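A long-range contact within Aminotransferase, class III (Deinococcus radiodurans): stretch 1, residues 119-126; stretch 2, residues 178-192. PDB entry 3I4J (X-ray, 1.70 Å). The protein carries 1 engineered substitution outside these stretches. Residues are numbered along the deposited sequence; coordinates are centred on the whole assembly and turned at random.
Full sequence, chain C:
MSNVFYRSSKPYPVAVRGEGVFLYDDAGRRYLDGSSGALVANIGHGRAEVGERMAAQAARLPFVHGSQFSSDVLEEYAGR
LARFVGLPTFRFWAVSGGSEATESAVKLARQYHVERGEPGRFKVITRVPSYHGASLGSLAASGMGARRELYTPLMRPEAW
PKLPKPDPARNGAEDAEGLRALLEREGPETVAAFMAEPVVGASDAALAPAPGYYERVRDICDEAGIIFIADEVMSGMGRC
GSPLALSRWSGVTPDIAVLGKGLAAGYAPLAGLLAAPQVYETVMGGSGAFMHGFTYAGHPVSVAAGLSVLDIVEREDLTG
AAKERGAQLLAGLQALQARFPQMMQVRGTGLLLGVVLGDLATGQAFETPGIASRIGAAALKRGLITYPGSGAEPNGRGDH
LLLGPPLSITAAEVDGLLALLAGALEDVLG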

# COMPACT_ATOMS: atom_id res chain seq x y z
N PRO C 119 -6.84 -26.57 14.01
CA PRO C 119 -6.70 -26.32 12.57
C PRO C 119 -7.99 -26.56 11.78
O PRO C 119 -8.07 -26.22 10.60
CB PRO C 119 -5.57 -27.26 12.17
CG PRO C 119 -5.77 -28.42 13.09
CD PRO C 119 -6.03 -27.74 14.41
N GLY C 120 -8.98 -27.17 12.43
CA GLY C 120 -10.24 -27.42 11.75
C GLY C 120 -11.02 -26.14 11.51
O GLY C 120 -11.91 -26.11 10.66
N ARG C 121 -10.69 -25.08 12.25
CA ARG C 121 -11.38 -23.79 12.11
C ARG C 121 -10.72 -22.97 11.00
O ARG C 121 -9.65 -22.38 11.21
CB ARG C 121 -11.30 -23.01 13.42
CG ARG C 121 -12.09 -23.61 14.59
CD ARG C 121 -11.90 -22.75 15.83
NE ARG C 121 -12.70 -23.17 16.98
CZ ARG C 121 -13.99 -22.89 17.14
NH1 ARG C 121 -14.64 -22.19 16.23
NH2 ARG C 121 -14.62 -23.30 18.24
N PHE C 122 -11.36 -22.91 9.83
CA PHE C 122 -10.79 -22.18 8.70
C PHE C 122 -11.75 -21.23 7.98
O PHE C 122 -11.31 -20.34 7.26
CB PHE C 122 -10.23 -23.19 7.69
CG PHE C 122 -11.29 -23.94 6.93
CD1 PHE C 122 -11.69 -23.53 5.66
CD2 PHE C 122 -11.89 -25.07 7.48
CE1 PHE C 122 -12.67 -24.23 4.96
CE2 PHE C 122 -12.87 -25.78 6.79
CZ PHE C 122 -13.26 -25.36 5.53
N LYS C 123 -13.05 -21.43 8.17
CA LYS C 123 -14.03 -20.59 7.50
C LYS C 123 -14.12 -19.16 8.02
O LYS C 123 -14.02 -18.91 9.22
CB LYS C 123 -15.42 -21.24 7.57
CG LYS C 123 -15.46 -22.63 6.96
CD LYS C 123 -16.80 -23.32 7.21
CE LYS C 123 -16.81 -24.72 6.62
NZ LYS C 123 -18.08 -25.46 6.93
N VAL C 124 -14.31 -18.22 7.10
CA VAL C 124 -14.46 -16.82 7.46
C VAL C 124 -15.82 -16.38 6.95
O VAL C 124 -16.04 -16.23 5.75
CB VAL C 124 -13.38 -15.93 6.82
CG1 VAL C 124 -13.61 -14.47 7.23
CG2 VAL C 124 -11.99 -16.38 7.26
N ILE C 125 -16.76 -16.21 7.87
CA ILE C 125 -18.09 -15.78 7.50
C ILE C 125 -18.10 -14.29 7.22
O ILE C 125 -17.53 -13.51 7.98
CB ILE C 125 -19.11 -16.04 8.63
CG1 ILE C 125 -19.18 -17.54 8.92
CG2 ILE C 125 -20.48 -15.49 8.24
CD1 ILE C 125 -19.99 -17.89 10.15
N THR C 126 -18.70 -13.91 6.09
CA THR C 126 -18.85 -12.50 5.74
C THR C 126 -20.33 -12.31 5.45
O THR C 126 -21.07 -13.29 5.32
CB THR C 126 -17.97 -12.07 4.54
OG1 THR C 126 -18.24 -12.91 3.41
CG2 THR C 126 -16.49 -12.17 4.92
N GLY C 178 -29.42 -14.92 12.90
CA GLY C 178 -29.15 -15.59 11.64
C GLY C 178 -27.73 -16.13 11.66
O GLY C 178 -27.42 -17.10 10.96
N LEU C 179 -26.86 -15.52 12.46
CA LEU C 179 -25.48 -15.96 12.56
C LEU C 179 -25.40 -17.32 13.24
O LEU C 179 -24.60 -18.17 12.86
CB LEU C 179 -24.63 -14.93 13.32
CG LEU C 179 -23.15 -15.29 13.53
CD1 LEU C 179 -22.47 -15.56 12.20
CD2 LEU C 179 -22.44 -14.15 14.26
N ARG C 180 -26.23 -17.52 14.27
CA ARG C 180 -26.22 -18.81 14.95
C ARG C 180 -26.69 -19.88 13.96
O ARG C 180 -26.11 -20.96 13.89
CB ARG C 180 -27.16 -18.80 16.17
CG ARG C 180 -27.04 -20.09 17.00
CD ARG C 180 -28.18 -20.22 18.00
NE ARG C 180 -28.30 -19.04 18.86
CZ ARG C 180 -27.60 -18.84 19.97
NH1 ARG C 180 -26.71 -19.74 20.38
NH2 ARG C 180 -27.78 -17.73 20.66
N ALA C 181 -27.73 -19.56 13.20
CA ALA C 181 -28.28 -20.49 12.21
C ALA C 181 -27.23 -20.91 11.19
O ALA C 181 -27.13 -22.08 10.83
CB ALA C 181 -29.48 -19.86 11.51
N LEU C 182 -26.45 -19.94 10.71
CA LEU C 182 -25.40 -20.24 9.73
C LEU C 182 -24.31 -21.10 10.36
O LEU C 182 -23.82 -22.05 9.76
CB LEU C 182 -24.79 -18.93 9.19
CG LEU C 182 -23.63 -19.11 8.21
CD1 LEU C 182 -24.06 -20.02 7.08
CD2 LEU C 182 -23.19 -17.76 7.67
N LEU C 183 -23.94 -20.76 11.59
CA LEU C 183 -22.91 -21.51 12.29
C LEU C 183 -23.35 -22.96 12.46
O LEU C 183 -22.55 -23.88 12.27
CB LEU C 183 -22.64 -20.88 13.65
CG LEU C 183 -21.72 -19.65 13.62
CD1 LEU C 183 -21.77 -18.92 14.95
CD2 LEU C 183 -20.30 -20.10 13.31
N GLU C 184 -24.62 -23.16 12.79
CA GLU C 184 -25.14 -24.51 12.98
C GLU C 184 -25.06 -25.36 11.73
O GLU C 184 -24.71 -26.54 11.80
CB GLU C 184 -26.60 -24.44 13.46
CG GLU C 184 -26.78 -23.66 14.75
CD GLU C 184 -28.23 -23.52 15.16
OE1 GLU C 184 -29.07 -23.19 14.29
OE2 GLU C 184 -28.54 -23.72 16.36
N ARG C 185 -25.36 -24.77 10.57
CA ARG C 185 -25.30 -25.53 9.33
C ARG C 185 -23.89 -25.69 8.79
O ARG C 185 -23.60 -26.64 8.06
CB ARG C 185 -26.22 -24.91 8.27
CG ARG C 185 -25.67 -23.69 7.57
CD ARG C 185 -26.76 -23.06 6.70
NE ARG C 185 -27.48 -24.06 5.92
CZ ARG C 185 -26.95 -24.78 4.94
NH1 ARG C 185 -25.68 -24.62 4.61
NH2 ARG C 185 -27.70 -25.67 4.29
N GLU C 186 -23.00 -24.76 9.13
CA GLU C 186 -21.61 -24.83 8.67
C GLU C 186 -20.80 -25.75 9.58
O GLU C 186 -19.87 -26.42 9.14
CB GLU C 186 -20.96 -23.44 8.68
CG GLU C 186 -21.44 -22.50 7.59
CD GLU C 186 -21.13 -23.03 6.21
OE1 GLU C 186 -20.02 -23.58 6.03
OE2 GLU C 186 -21.97 -22.88 5.30
N GLY C 187 -21.19 -25.79 10.85
CA GLY C 187 -20.46 -26.57 11.83
C GLY C 187 -19.55 -25.56 12.49
O GLY C 187 -18.52 -25.18 11.92
N PRO C 188 -19.89 -25.09 13.70
CA PRO C 188 -19.05 -24.11 14.40
C PRO C 188 -17.58 -24.48 14.54
O PRO C 188 -16.72 -23.59 14.61
CB PRO C 188 -19.75 -23.96 15.76
CG PRO C 188 -20.43 -25.29 15.94
CD PRO C 188 -20.98 -25.56 14.57
N GLU C 189 -17.27 -25.77 14.58
CA GLU C 189 -15.89 -26.21 14.73
C GLU C 189 -15.07 -26.03 13.46
O GLU C 189 -13.86 -26.25 13.46
CB GLU C 189 -15.84 -27.68 15.18
CG GLU C 189 -16.26 -28.72 14.14
CD GLU C 189 -17.74 -28.68 13.78
OE1 GLU C 189 -18.56 -28.21 14.59
OE2 GLU C 189 -18.08 -29.15 12.67
N THR C 190 -15.73 -25.63 12.38
CA THR C 190 -15.03 -25.41 11.11
C THR C 190 -14.86 -23.92 10.83
O THR C 190 -14.24 -23.53 9.85
CB THR C 190 -15.79 -26.04 9.93
OG1 THR C 190 -17.03 -25.34 9.71
CG2 THR C 190 -16.10 -27.51 10.21
N VAL C 191 -15.41 -23.09 11.71
CA VAL C 191 -15.35 -21.64 11.53
C VAL C 191 -14.28 -20.91 12.33
O VAL C 191 -14.15 -21.08 13.54
CB VAL C 191 -16.72 -20.99 11.84
CG1 VAL C 191 -16.67 -19.50 11.57
CG2 VAL C 191 -17.79 -21.65 11.00
N ALA C 192 -13.53 -20.06 11.63
CA ALA C 192 -12.47 -19.29 12.26
C ALA C 192 -12.92 -17.90 12.68
O ALA C 192 -12.52 -17.40 13.72
CB ALA C 192 -11.27 -19.18 11.31

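What holds the apolar centre together? Ile 125 points its side chain toward the second stretch and reaches both helix and strand. Its CG2 lies 3.6 Å from Leu 182 CD2, while its CD1 lies 3.9 Å from Leu 183 CD2, 4.0 Å from Leu 179 CD1 and 4.0 Å from Val 191 CG1. These are van der Waals distances, and all five side chains are buried, so the cluster packs one face of the strand against the helix.

How are the two strands joined? Lys 123 and Val 191 form a parallel bridge, their CA atoms 4.4 Å apart and their side chains on the same face of the sheet. Flanking Val 191 are two backbone hydrogen bonds: Lys 123 N gives to Thr 190 O at 2.9 Å, nearly straight at 171°, and Ala 192 N gives to Lys 123 O at 2.7 Å. Thr 190 O also accepts from Phe 122 N at 2.9 Å, so one carbonyl serves two successive amides.

Where does the lysine's charge go? Lys 123, extended beyond its m chi1, carries its ammonium to the end of the helix. There NZ makes a salt bridge with Glu 186 OE1 at 2.8 Å and hydrogen bonds to Glu 186 O and Thr 190 OG1, each 3.0 Å away. Thr 190 OG1 in turn donates to Gly 187 O at 2.7 Å, tying this polar cluster to the turn. Gly 187 has positive phi, and its backbone angles would jam a CB against the preceding carbonyl.

What closes the remaining edge? Arg 121 NH1 donates to Val 191 O at 3.0 Å, with the oxygen near the guanidinium plane, while Glu 189 CA lies over one face of that group. Nearby, Thr 190 CA makes a CA-H...O contact with Gly 120 O at 3.2 Å.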